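Aldehyde dehydrogenase (Trypanosoma brucei, PDB 5MYP) probably oxidises aldehydes to carboxylic acids with NAD+ as the electron acceptor, as expected for a member of the aldehyde dehydrogenase family. Local coordinates at residues A[149-154]-A[184-189]; A[262-267]-A[360-365]; A[289-294]-A[309-314]; A[197-200]-A[204-207]. All coordinates share one frame; numbering follows the deposited sequence.

Contact 1 (A[149-154]-A[184-189]); sequences VIKPSE and SETTAV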
loop_
_atom_site.group_PDB
_atom_site.type_symbol
_atom_site.label_atom_id
_atom_site.label_comp_id
_atom_site.label_asym_id
_atom_site.label_seq_id
_atom_site.Cartn_x
_atom_site.Cartn_y
_atom_site.Cartn_z
ATOM N N VAL A 149 -9.539 -7.278 -15.029
ATOM C CA VAL A 149 -10.409 -6.521 -15.922
ATOM C C VAL A 149 -9.665 -5.247 -16.298
ATOM O O VAL A 149 -9.106 -4.577 -15.432
ATOM C CB VAL A 149 -11.762 -6.190 -15.266
ATOM C CG1 VAL A 149 -12.603 -5.302 -16.182
ATOM C CG2 VAL A 149 -12.503 -7.477 -14.923
ATOM N N ILE A 150 -9.647 -4.922 -17.588
ATOM C CA ILE A 150 -9.012 -3.688 -18.063
ATOM C C ILE A 150 -10.059 -2.711 -18.582
ATOM O O ILE A 150 -11.077 -3.121 -19.147
ATOM C CB ILE A 150 -7.913 -3.938 -19.124
ATOM C CG1 ILE A 150 -8.465 -4.593 -20.399
ATOM C CG2 ILE A 150 -6.804 -4.795 -18.536
ATOM C CD1 ILE A 150 -7.476 -4.593 -21.540
ATOM N N LYS A 151 -9.796 -1.423 -18.377
ATOM C CA LYS A 151 -10.697 -0.359 -18.793
ATOM C C LYS A 151 -9.900 0.657 -19.623
ATOM O O LYS A 151 -9.287 1.574 -19.071
ATOM C CB LYS A 151 -11.375 0.266 -17.565
ATOM C CG LYS A 151 -12.630 1.073 -17.881
ATOM C CD LYS A 151 -12.310 2.544 -18.113
ATOM C CE LYS A 151 -13.056 3.115 -19.292
ATOM N NZ LYS A 151 -12.452 4.410 -19.721
ATOM N N PRO A 152 -9.866 0.470 -20.960
ATOM C CA PRO A 152 -9.135 1.402 -21.820
ATOM C C PRO A 152 -9.712 2.813 -21.805
ATOM O O PRO A 152 -10.934 2.984 -21.683
ATOM C CB PRO A 152 -9.295 0.793 -23.221
ATOM C CG PRO A 152 -9.568 -0.647 -22.979
ATOM C CD PRO A 152 -10.402 -0.665 -21.735
ATOM N N SER A 153 -8.836 3.809 -21.934
ATOM C CA SER A 153 -9.270 5.203 -22.004
ATOM C C SER A 153 -10.054 5.465 -23.293
ATOM O O SER A 153 -9.632 5.059 -24.383
ATOM C CB SER A 153 -8.081 6.155 -21.944
ATOM O OG SER A 153 -8.509 7.494 -22.115
ATOM N N GLU A 154 -11.184 6.159 -23.151
ATOM C CA GLU A 154 -11.998 6.551 -24.301
ATOM C C GLU A 154 -11.362 7.681 -25.134
ATOM O O GLU A 154 -11.772 7.907 -26.273
ATOM C CB GLU A 154 -13.435 6.902 -23.867
ATOM C CG GLU A 154 -13.654 8.285 -23.248
ATOM C CD GLU A 154 -13.433 8.335 -21.744
ATOM O OE1 GLU A 154 -12.587 7.562 -21.214
ATOM O OE2 GLU A 154 -14.119 9.158 -21.096
ATOM N N SER A 184 -19.817 6.724 -17.318
ATOM C CA SER A 184 -20.905 5.788 -16.991
ATOM C C SER A 184 -20.388 4.362 -16.767
ATOM O O SER A 184 -20.711 3.726 -15.755
ATOM C CB SER A 184 -21.961 5.788 -18.102
ATOM O OG SER A 184 -22.895 4.734 -17.934
ATOM N N GLU A 185 -19.562 3.891 -17.698
ATOM C CA GLU A 185 -19.060 2.520 -17.660
ATOM C C GLU A 185 -17.967 2.348 -16.597
ATOM O O GLU A 185 -17.885 1.295 -15.961
ATOM C CB GLU A 185 -18.561 2.072 -19.043
ATOM C CG GLU A 185 -19.673 1.952 -20.092
ATOM C CD GLU A 185 -20.069 3.270 -20.757
ATOM O OE1 GLU A 185 -19.432 4.311 -20.497
ATOM O OE2 GLU A 185 -21.011 3.270 -21.572
ATOM N N THR A 186 -17.148 3.380 -16.401
ATOM C CA THR A 186 -16.121 3.377 -15.351
ATOM C C THR A 186 -16.751 3.390 -13.962
ATOM O O THR A 186 -16.329 2.639 -13.084
ATOM C CB THR A 186 -15.152 4.563 -15.502
ATOM O OG1 THR A 186 -14.594 4.557 -16.822
ATOM C CG2 THR A 186 -14.016 4.498 -14.481
ATOM N N THR A 187 -17.758 4.240 -13.768
ATOM C CA THR A 187 -18.539 4.262 -12.530
ATOM C C THR A 187 -19.143 2.889 -12.238
ATOM O O THR A 187 -19.070 2.414 -11.105
ATOM C CB THR A 187 -19.652 5.333 -12.585
ATOM O OG1 THR A 187 -19.053 6.618 -12.771
ATOM C CG2 THR A 187 -20.483 5.355 -11.307
ATOM N N ALA A 188 -19.701 2.248 -13.268
ATOM C CA ALA A 188 -20.326 0.928 -13.128
ATOM C C ALA A 188 -19.328 -0.182 -12.763
ATOM O O ALA A 188 -19.608 -0.997 -11.881
ATOM C CB ALA A 188 -21.073 0.562 -14.401
ATOM N N VAL A 189 -18.180 -0.227 -13.435
ATOM C CA VAL A 189 -17.179 -1.267 -13.126
ATOM C C VAL A 189 -16.585 -1.061 -11.723
ATOM O O VAL A 189 -16.296 -2.029 -11.034
ATOM C CB VAL A 189 -16.083 -1.402 -14.218
ATOM C CG1 VAL A 189 -15.102 -0.244 -14.200
ATOM C CG2 VAL A 189 -15.334 -2.721 -14.073
#

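Contact 2 (A[262-267]-A[360-365]); sequences PDYVVV and PVMQEE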
loop_
_atom_site.group_PDB
_atom_site.type_symbol
_atom_site.label_atom_id
_atom_site.label_comp_id
_atom_site.label_asym_id
_atom_site.label_seq_id
_atom_site.Cartn_x
_atom_site.Cartn_y
_atom_site.Cartn_z
ATOM N N PRO A 262 9.367 17.156 -18.137
ATOM C CA PRO A 262 9.839 18.348 -17.436
ATOM C C PRO A 262 8.753 19.421 -17.488
ATOM O O PRO A 262 8.376 19.867 -18.568
ATOM C CB PRO A 262 11.103 18.748 -18.215
ATOM C CG PRO A 262 10.984 18.094 -19.542
ATOM C CD PRO A 262 10.162 16.859 -19.345
ATOM N N ASP A 263 8.212 19.776 -16.328
ATOM C CA ASP A 263 7.084 20.698 -16.255
ATOM C C ASP A 263 7.599 22.128 -16.291
ATOM O O ASP A 263 7.108 22.933 -17.076
ATOM C CB ASP A 263 6.250 20.444 -14.998
ATOM C CG ASP A 263 5.006 21.311 -14.938
ATOM O OD1 ASP A 263 5.120 22.484 -14.519
ATOM O OD2 ASP A 263 3.915 20.824 -15.298
ATOM N N TYR A 264 8.566 22.428 -15.422
ATOM C CA TYR A 264 9.234 23.732 -15.389
ATOM C C TYR A 264 10.699 23.586 -14.991
ATOM O O TYR A 264 11.110 22.540 -14.484
ATOM C CB TYR A 264 8.523 24.688 -14.428
ATOM C CG TYR A 264 8.569 24.291 -12.962
ATOM C CD1 TYR A 264 7.650 23.386 -12.438
ATOM C CD2 TYR A 264 9.518 24.835 -12.095
ATOM C CE1 TYR A 264 7.676 23.026 -11.096
ATOM C CE2 TYR A 264 9.549 24.483 -10.749
ATOM C CZ TYR A 264 8.623 23.580 -10.254
ATOM O OH TYR A 264 8.648 23.221 -8.925
ATOM N N VAL A 265 11.467 24.649 -15.223
ATOM C CA VAL A 265 12.901 24.687 -14.922
ATOM C C VAL A 265 13.182 25.729 -13.834
ATOM O O VAL A 265 12.601 26.817 -13.842
ATOM C CB VAL A 265 13.732 25.026 -16.186
ATOM C CG1 VAL A 265 15.217 25.133 -15.860
ATOM C CG2 VAL A 265 13.511 23.982 -17.276
ATOM N N VAL A 266 14.062 25.373 -12.896
ATOM C CA VAL A 266 14.629 26.313 -11.931
ATOM C C VAL A 266 16.130 26.338 -12.202
ATOM O O VAL A 266 16.842 25.381 -11.880
ATOM C CB VAL A 266 14.346 25.907 -10.467
ATOM C CG1 VAL A 266 14.783 27.016 -9.512
ATOM C CG2 VAL A 266 12.868 25.589 -10.273
ATOM N N VAL A 267 16.604 27.426 -12.811
ATOM C CA VAL A 267 17.994 27.524 -13.280
ATOM C C VAL A 267 18.765 28.550 -12.446
ATOM O O VAL A 267 18.206 29.568 -12.040
ATOM C CB VAL A 267 18.081 27.838 -14.800
ATOM C CG1 VAL A 267 17.379 29.141 -15.164
ATOM C CG2 VAL A 267 19.529 27.848 -15.281
ATOM N N PRO A 360 -1.705 30.513 -13.043
ATOM C CA PRO A 360 -2.035 29.097 -13.264
ATOM C C PRO A 360 -0.953 28.200 -13.911
ATOM O O PRO A 360 -0.887 27.015 -13.584
ATOM C CB PRO A 360 -3.264 29.181 -14.166
ATOM C CG PRO A 360 -3.965 30.411 -13.698
ATOM C CD PRO A 360 -2.901 31.371 -13.225
ATOM N N VAL A 361 -0.119 28.752 -14.793
ATOM C CA VAL A 361 0.977 28.007 -15.442
ATOM C C VAL A 361 2.015 27.469 -14.440
ATOM O O VAL A 361 2.648 26.444 -14.704
ATOM C CB VAL A 361 1.684 28.847 -16.546
ATOM C CG1 VAL A 361 2.544 29.960 -15.949
ATOM C CG2 VAL A 361 2.523 27.957 -17.461
ATOM N N MET A 362 2.180 28.158 -13.308
ATOM C CA MET A 362 3.047 27.683 -12.225
ATOM C C MET A 362 2.293 27.227 -10.965
ATOM O O MET A 362 2.889 27.095 -9.891
ATOM C CB MET A 362 4.107 28.745 -11.906
ATOM C CG MET A 362 5.329 28.670 -12.811
ATOM S SD MET A 362 6.113 27.045 -12.867
ATOM C CE MET A 362 6.587 26.849 -11.149
ATOM N N GLN A 363 0.992 26.977 -11.113
ATOM C CA GLN A 363 0.170 26.353 -10.078
ATOM C C GLN A 363 -0.351 24.968 -10.469
ATOM O O GLN A 363 -0.508 24.113 -9.602
ATOM C CB GLN A 363 -1.019 27.258 -9.730
ATOM C CG GLN A 363 -0.638 28.583 -9.086
ATOM C CD GLN A 363 0.124 28.404 -7.783
ATOM O OE1 GLN A 363 -0.394 27.849 -6.813
ATOM N NE2 GLN A 363 1.366 28.861 -7.760
ATOM N N GLU A 364 -0.628 24.753 -11.755
ATOM C CA GLU A 364 -1.196 23.498 -12.250
ATOM C C GLU A 364 -0.161 22.707 -13.051
ATOM O O GLU A 364 0.775 23.280 -13.608
ATOM C CB GLU A 364 -2.402 23.789 -13.148
ATOM C CG GLU A 364 -3.492 24.642 -12.503
ATOM C CD GLU A 364 -4.614 25.008 -13.464
ATOM O OE1 GLU A 364 -4.718 24.403 -14.555
ATOM O OE2 GLU A 364 -5.407 25.915 -13.133
ATOM N N GLU A 365 -0.341 21.387 -13.098
ATOM C CA GLU A 365 0.427 20.525 -13.999
ATOM C C GLU A 365 0.159 20.981 -15.427
ATOM O O GLU A 365 -0.992 21.023 -15.857
ATOM C CB GLU A 365 0.020 19.055 -13.839
ATOM C CG GLU A 365 0.705 18.087 -14.803
ATOM C CD GLU A 365 0.246 16.643 -14.637
ATOM O OE1 GLU A 365 -0.927 16.419 -14.271
ATOM O OE2 GLU A 365 1.063 15.722 -14.870
#

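Contact 3 (A[289-294]-A[309-314]); sequences DKFLKV and EESDYP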
loop_
_atom_site.group_PDB
_atom_site.type_symbol
_atom_site.label_atom_id
_atom_site.label_comp_id
_atom_site.label_asym_id
_atom_site.label_seq_id
_atom_site.Cartn_x
_atom_site.Cartn_y
_atom_site.Cartn_z
ATOM N N ASP A 289 13.608 22.831 -39.419
ATOM C CA ASP A 289 13.344 24.205 -39.850
ATOM C C ASP A 289 12.008 24.331 -40.588
ATOM O O ASP A 289 11.228 25.249 -40.308
ATOM C CB ASP A 289 14.500 24.698 -40.741
ATOM C CG ASP A 289 14.414 26.186 -41.074
ATOM O OD1 ASP A 289 14.129 27.010 -40.176
ATOM O OD2 ASP A 289 14.661 26.538 -42.247
ATOM N N LYS A 290 11.742 23.409 -41.515
ATOM C CA LYS A 290 10.531 23.479 -42.344
ATOM C C LYS A 290 9.245 23.396 -41.519
ATOM O O LYS A 290 8.318 24.175 -41.748
ATOM C CB LYS A 290 10.523 22.402 -43.435
ATOM C CG LYS A 290 9.387 22.581 -44.435
ATOM C CD LYS A 290 9.570 21.771 -45.709
ATOM C CE LYS A 290 8.374 21.958 -46.625
ATOM N NZ LYS A 290 8.637 21.497 -48.014
ATOM N N PHE A 291 9.196 22.462 -40.569
ATOM C CA PHE A 291 8.031 22.325 -39.683
ATOM C C PHE A 291 7.747 23.637 -38.945
ATOM O O PHE A 291 6.620 24.130 -38.970
ATOM C CB PHE A 291 8.223 21.176 -38.680
ATOM C CG PHE A 291 7.130 21.084 -37.649
ATOM C CD1 PHE A 291 5.910 20.493 -37.961
ATOM C CD2 PHE A 291 7.311 21.605 -36.367
ATOM C CE1 PHE A 291 4.897 20.411 -37.011
ATOM C CE2 PHE A 291 6.303 21.531 -35.420
ATOM C CZ PHE A 291 5.094 20.934 -35.746
ATOM N N LEU A 292 8.777 24.194 -38.310
ATOM C CA LEU A 292 8.639 25.441 -37.554
ATOM C C LEU A 292 8.253 26.628 -38.438
ATOM O O LEU A 292 7.363 27.394 -38.079
ATOM C CB LEU A 292 9.919 25.753 -36.763
ATOM C CG LEU A 292 10.194 24.855 -35.553
ATOM C CD1 LEU A 292 11.598 25.099 -35.010
ATOM C CD2 LEU A 292 9.145 25.065 -34.471
ATOM N N LYS A 293 8.900 26.758 -39.596
ATOM C CA LYS A 293 8.569 27.827 -40.552
ATOM C C LYS A 293 7.107 27.791 -41.005
ATOM O O LYS A 293 6.454 28.840 -41.076
ATOM C CB LYS A 293 9.481 27.769 -41.782
ATOM C CG LYS A 293 10.873 28.326 -41.546
ATOM C CD LYS A 293 11.754 28.059 -42.754
ATOM C CE LYS A 293 12.942 29.001 -42.815
ATOM N NZ LYS A 293 13.826 28.634 -43.957
ATOM N N VAL A 294 6.605 26.589 -41.298
ATOM C CA VAL A 294 5.213 26.407 -41.729
ATOM C C VAL A 294 4.248 26.739 -40.589
ATOM O O VAL A 294 3.256 27.439 -40.796
ATOM C CB VAL A 294 4.947 24.976 -42.280
ATOM C CG1 VAL A 294 3.465 24.746 -42.560
ATOM C CG2 VAL A 294 5.756 24.740 -43.552
ATOM N N GLU A 309 -0.882 17.683 -40.034
ATOM C CA GLU A 309 -1.403 16.349 -39.689
ATOM C C GLU A 309 -0.500 15.214 -40.185
ATOM O O GLU A 309 -0.527 14.120 -39.614
ATOM C CB GLU A 309 -2.848 16.159 -40.176
ATOM C CG GLU A 309 -3.870 17.080 -39.491
ATOM C CD GLU A 309 -4.243 16.688 -38.064
ATOM O OE1 GLU A 309 -3.561 15.848 -37.446
ATOM O OE2 GLU A 309 -5.240 17.232 -37.548
ATOM N N GLU A 310 0.303 15.482 -41.224
ATOM C CA GLU A 310 1.340 14.548 -41.702
ATOM C C GLU A 310 2.704 14.697 -41.000
ATOM O O GLU A 310 3.636 13.953 -41.310
ATOM C CB GLU A 310 1.535 14.704 -43.220
ATOM C CG GLU A 310 0.354 14.222 -44.055
ATOM C CD GLU A 310 0.485 14.565 -45.537
ATOM O OE1 GLU A 310 1.546 15.078 -45.966
ATOM O OE2 GLU A 310 -0.486 14.321 -46.281
ATOM N N SER A 311 2.816 15.619 -40.040
ATOM C CA SER A 311 4.091 15.902 -39.373
ATOM C C SER A 311 4.479 14.820 -38.360
ATOM O O SER A 311 3.682 13.934 -38.027
ATOM C CB SER A 311 4.037 17.265 -38.675
ATOM O OG SER A 311 3.269 17.217 -37.484
ATOM N N ASP A 312 5.711 14.925 -37.867
ATOM C CA ASP A 312 6.251 14.007 -36.858
ATOM C C ASP A 312 6.003 14.476 -35.418
ATOM O O ASP A 312 6.524 13.866 -34.475
ATOM C CB ASP A 312 7.761 13.839 -37.065
ATOM C CG ASP A 312 8.119 13.285 -38.437
ATOM O OD1 ASP A 312 7.221 12.832 -39.176
ATOM O OD2 ASP A 312 9.320 13.304 -38.777
ATOM N N TYR A 313 5.219 15.545 -35.246
ATOM C CA TYR A 313 5.020 16.177 -33.945
ATOM C C TYR A 313 3.613 15.875 -33.409
ATOM O O TYR A 313 2.628 16.125 -34.108
ATOM C CB TYR A 313 5.233 17.682 -34.059
ATOM C CG TYR A 313 5.173 18.388 -32.727
ATOM C CD1 TYR A 313 6.190 18.238 -31.790
ATOM C CD2 TYR A 313 4.091 19.191 -32.396
ATOM C CE1 TYR A 313 6.142 18.893 -30.567
ATOM C CE2 TYR A 313 4.026 19.844 -31.180
ATOM C CZ TYR A 313 5.052 19.690 -30.264
ATOM O OH TYR A 313 4.990 20.334 -29.053
ATOM N N PRO A 314 3.510 15.341 -32.169
ATOM C CA PRO A 314 2.195 14.929 -31.654
ATOM C C PRO A 314 1.194 16.054 -31.406
ATOM O O PRO A 314 1.563 17.223 -31.297
ATOM C CB PRO A 314 2.535 14.218 -30.337
ATOM C CG PRO A 314 3.947 13.796 -30.500
ATOM C CD PRO A 314 4.590 14.899 -31.271
#

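Contact 4 (A[197-200]-A[204-207]); sequences ILYT and RVAE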
loop_
_atom_site.group_PDB
_atom_site.type_symbol
_atom_site.label_atom_id
_atom_site.label_comp_id
_atom_site.label_asym_id
_atom_site.label_seq_id
_atom_site.Cartn_x
_atom_site.Cartn_y
_atom_site.Cartn_z
ATOM N N ILE A 197 -6.958 -2.378 -7.367
ATOM C CA ILE A 197 -7.227 -1.475 -8.485
ATOM C C ILE A 197 -5.963 -0.668 -8.777
ATOM O O ILE A 197 -5.402 -0.044 -7.872
ATOM C CB ILE A 197 -8.399 -0.511 -8.185
ATOM C CG1 ILE A 197 -9.696 -1.292 -7.928
ATOM C CG2 ILE A 197 -8.594 0.481 -9.333
ATOM C CD1 ILE A 197 -10.779 -0.506 -7.222
ATOM N N LEU A 198 -5.506 -0.696 -10.029
ATOM C CA LEU A 198 -4.460 0.225 -10.482
ATOM C C LEU A 198 -5.088 1.268 -11.399
ATOM O O LEU A 198 -5.727 0.920 -12.394
ATOM C CB LEU A 198 -3.310 -0.506 -11.184
ATOM C CG LEU A 198 -2.074 0.382 -11.464
ATOM C CD1 LEU A 198 -0.756 -0.376 -11.290
ATOM C CD2 LEU A 198 -2.130 1.060 -12.833
ATOM N N TYR A 199 -4.896 2.541 -11.057
ATOM C CA TYR A 199 -5.410 3.665 -11.835
ATOM C C TYR A 199 -4.271 4.603 -12.205
ATOM O O TYR A 199 -3.491 5.005 -11.346
ATOM C CB TYR A 199 -6.481 4.443 -11.051
ATOM C CG TYR A 199 -6.858 5.749 -11.716
ATOM C CD1 TYR A 199 -7.765 5.776 -12.771
ATOM C CD2 TYR A 199 -6.270 6.950 -11.323
ATOM C CE1 TYR A 199 -8.103 6.965 -13.403
ATOM C CE2 TYR A 199 -6.589 8.146 -11.954
ATOM C CZ TYR A 199 -7.509 8.152 -12.992
ATOM O OH TYR A 199 -7.827 9.334 -13.615
ATOM N N THR A 200 -4.199 4.951 -13.487
ATOM C CA THR A 200 -3.286 5.964 -13.992
ATOM C C THR A 200 -4.130 7.103 -14.554
ATOM O O THR A 200 -5.079 6.870 -15.306
ATOM C CB THR A 200 -2.362 5.399 -15.090
ATOM O OG1 THR A 200 -1.719 4.213 -14.608
ATOM C CG2 THR A 200 -1.291 6.412 -15.494
ATOM N N ARG A 204 -7.703 14.303 -9.398
ATOM C CA ARG A 204 -9.149 14.533 -9.271
ATOM C C ARG A 204 -9.949 13.232 -9.382
ATOM O O ARG A 204 -10.772 12.932 -8.515
ATOM C CB ARG A 204 -9.613 15.527 -10.340
ATOM C CG ARG A 204 -11.073 15.954 -10.252
ATOM C CD ARG A 204 -11.423 16.929 -11.374
ATOM N NE ARG A 204 -11.379 16.294 -12.700
ATOM C CZ ARG A 204 -12.319 15.489 -13.208
ATOM N NH1 ARG A 204 -13.428 15.200 -12.531
ATOM N NH2 ARG A 204 -12.146 14.970 -14.419
ATOM N N VAL A 205 -9.700 12.465 -10.443
ATOM C CA VAL A 205 -10.409 11.199 -10.674
ATOM C C VAL A 205 -9.908 10.099 -9.719
ATOM O O VAL A 205 -10.685 9.226 -9.318
ATOM C CB VAL A 205 -10.307 10.750 -12.154
ATOM C CG1 VAL A 205 -10.937 9.375 -12.374
ATOM C CG2 VAL A 205 -10.949 11.793 -13.075
ATOM N N ALA A 206 -8.622 10.143 -9.353
ATOM C CA ALA A 206 -8.069 9.216 -8.350
ATOM C C ALA A 206 -8.859 9.214 -7.039
ATOM O O ALA A 206 -9.075 8.153 -6.452
ATOM C CB ALA A 206 -6.604 9.532 -8.071
ATOM N N GLU A 207 -9.281 10.399 -6.592
ATOM C CA GLU A 207 -10.123 10.529 -5.397
ATOM C C GLU A 207 -11.430 9.740 -5.539
ATOM O O GLU A 207 -11.870 9.097 -4.590
ATOM C CB GLU A 207 -10.437 11.997 -5.091
ATOM C CG GLU A 207 -9.231 12.832 -4.679
ATOM C CD GLU A 207 -9.571 14.277 -4.361
ATOM O OE1 GLU A 207 -10.773 14.615 -4.224
ATOM O OE2 GLU A 207 -8.623 15.089 -4.254
#

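Contact 1 (A[149-154]-A[184-189])
K151 reaches across from the end of strand 147-151 and lays its aliphatic chain against the hydroxyl of T186 on helix 183-191, the two side chains crossing at about a right angle. CE of K151 lies 3.2 Å and CD 3.3 Å from OG1 of T186, so methylenes and not the ammonium group make the closest approach. The lysine leaves the strand with CG anti to the backbone N (chi1 -162°), then bends at chi2 (-92°) and again at chi3. The double bend turns NZ back along its own segment, where it donates to O of P152 at 2.9 Å, from above the carbonyl plane, and forms a long salt bridge with OE1 of E154 at 3.5 Å. NZ is also hydrogen-bonded to O of G181. OG1 of T186 is bonded to O of G182, just ahead of the helix. Farther along, CG1 of V149 and CG2 of V189 meet at 4.3 Å, a looser apolar touch that I17 of helix 16-29 extends beyond V189. A helix packed on the face of a parallel sheet, meeting alternate strand residues (V149, K151), is characteristic of the Rossmann-like NAD-binding domain of aldehyde dehydrogenases.

Contact 2 (A[262-267]-A[360-365])
Y264 of strand 264-268 takes the methyl group of M362 squarely over one face of its ring. CE of M362 stands 3.6 Å from the centroid of the Y264 ring and 7° off the ring normal, a CH-pi contact centred on the face. SD of the same methionine, 4.2 Å from that centroid, approaches obliquely, 30° off the normal, and adds a Met-aromatic contact; it also touches CB of Y264 at 3.7 Å. Bends at chi2 (-54°) and chi3 fold the methionine so that sulfur and methyl both meet the tyrosine, the two side chains crossing at about a right angle. P372 and I355 also pack on M362, while K227 and P229 lie against Y264.

The polar side of the contact is carried by D263. Its OD2 comes 3.7 Å from CA of E365, a van der Waals approach, and accepts a hydrogen bond from N of I366 just beyond the segment. OD1 of D263 lies at the edge of the Y264 ring, in its plane, and forms a salt bridge with K227, whose NZ also bonds O of V361 and O of E364.

No hydrogen bond links the two segments directly. Between them the link is apolar packing at M362 together with K227, which joins D263 to two loop carbonyls; R324 and R389 hold the loop as well. The carboxylates of D263 and E365 do not meet, OD2 of D263 and OE2 of E365 being 5.9 Å apart. The lysine probably offsets the buried charge of D263, next to E365, whose side chain lies about 5 Å from that of C259, a predicted active-site residue.

Contact 3 (A[289-294]-A[309-314])
This is a small, buried aromatic contact between helix 289-296 and the loop that follows helix 304-309, in the part of the aldehyde dehydrogenase fold built on the sheet containing strands 264-268 and 346-353. F291 projects from the helix toward the loop, CG anti to the backbone N (chi1 174°), and its far end enters the angle between S311 and Y313. CE1 of F291 touches OG of S311 at 3.6 Å and CB of S311 at 3.7 Å, while CZ of F291 rests 3.7 Å from CB of Y313 and also meets CG and CD2 at the near end of the tyrosine. The F291 and Y313 rings are set obliquely, planes at 49° and centroids 5.7 Å apart. T346 of strand 346-353 packs against both aromatics, L308 adds to the F291 side, and L287 meets Y313. The phenol OH of Y313 reaches O of I347, tying the loop to that strand. The S311 hydroxyl, bonded to O of L308 in the preceding helix, also accepts a weak hydrogen bond within the loop: N of Y313 stands 3.4 Å from OG of S311, with an angle of 163° at the hydrogen.

Contact 4 (A[197-200]-A[204-207])
Y199 stretches out from strand 196-200 so that the end of its ring overlaps V205, the two side chains crossing at about a right angle. The phenol oxygen is pushed close against the branched carbon: OH of Y199 lies 3.2 Å from CB of V205 and 3.3 Å from CG1 of V205. That same methyl also meets the ring itself, CZ of Y199 to CG1 of V205 being 3.7 Å, at an oblique approach. CG1 is the branch held anti to the backbone N of V205 (chi1 175°), whereas CG2 sits farther from the phenol. Lower on the ring, CE2 of Y199 lies 3.9 Å from N of A206 and 4.1 Å from CB of A206, the backbone N again approaching the ring obliquely. The pair joins the first strand and the helix of a beta-alpha-beta unit, strand 196-200, helix 203-214 and strand 220-223, within the Rossmann-like nucleotide-binding domain. Here the tyrosine spans the turn between strand and helix: its OH is hydrogen-bonded to N of S202, and OG of S202 in turn bonds N of V205. V209, L222 and, from the neighbouring strand, I124 also touch the Y199 side chain. A206 also packs on L217 of the second subunit, and a glycerol, probably from the crystallisation liquor, lies about 4 Å from the side chain of V205.

In the fold
Contacts 1 and 4 belong to one sheet: strand 147-151 and strand 196-200 both pair with strand 110-124, and helix 183-191 is followed in the chain by strand 196-200; the centres of the two contacts are about 12 Å apart. Contacts 2 and 3 belong with the other sheet, and contact 3 is nested in the chain loop that contact 2 closes; their centres are about 25 Å apart. The predicted active site falls between contacts 4 and 2, whose nearest atoms are about 9 Å apart. The side chain of C259 lies about 5 Å from that of E365 and about 9 Å from that of Y199, and that of E223 about 7 Å from the Y199 side chain. Contacts 1 and 3 lie away from it.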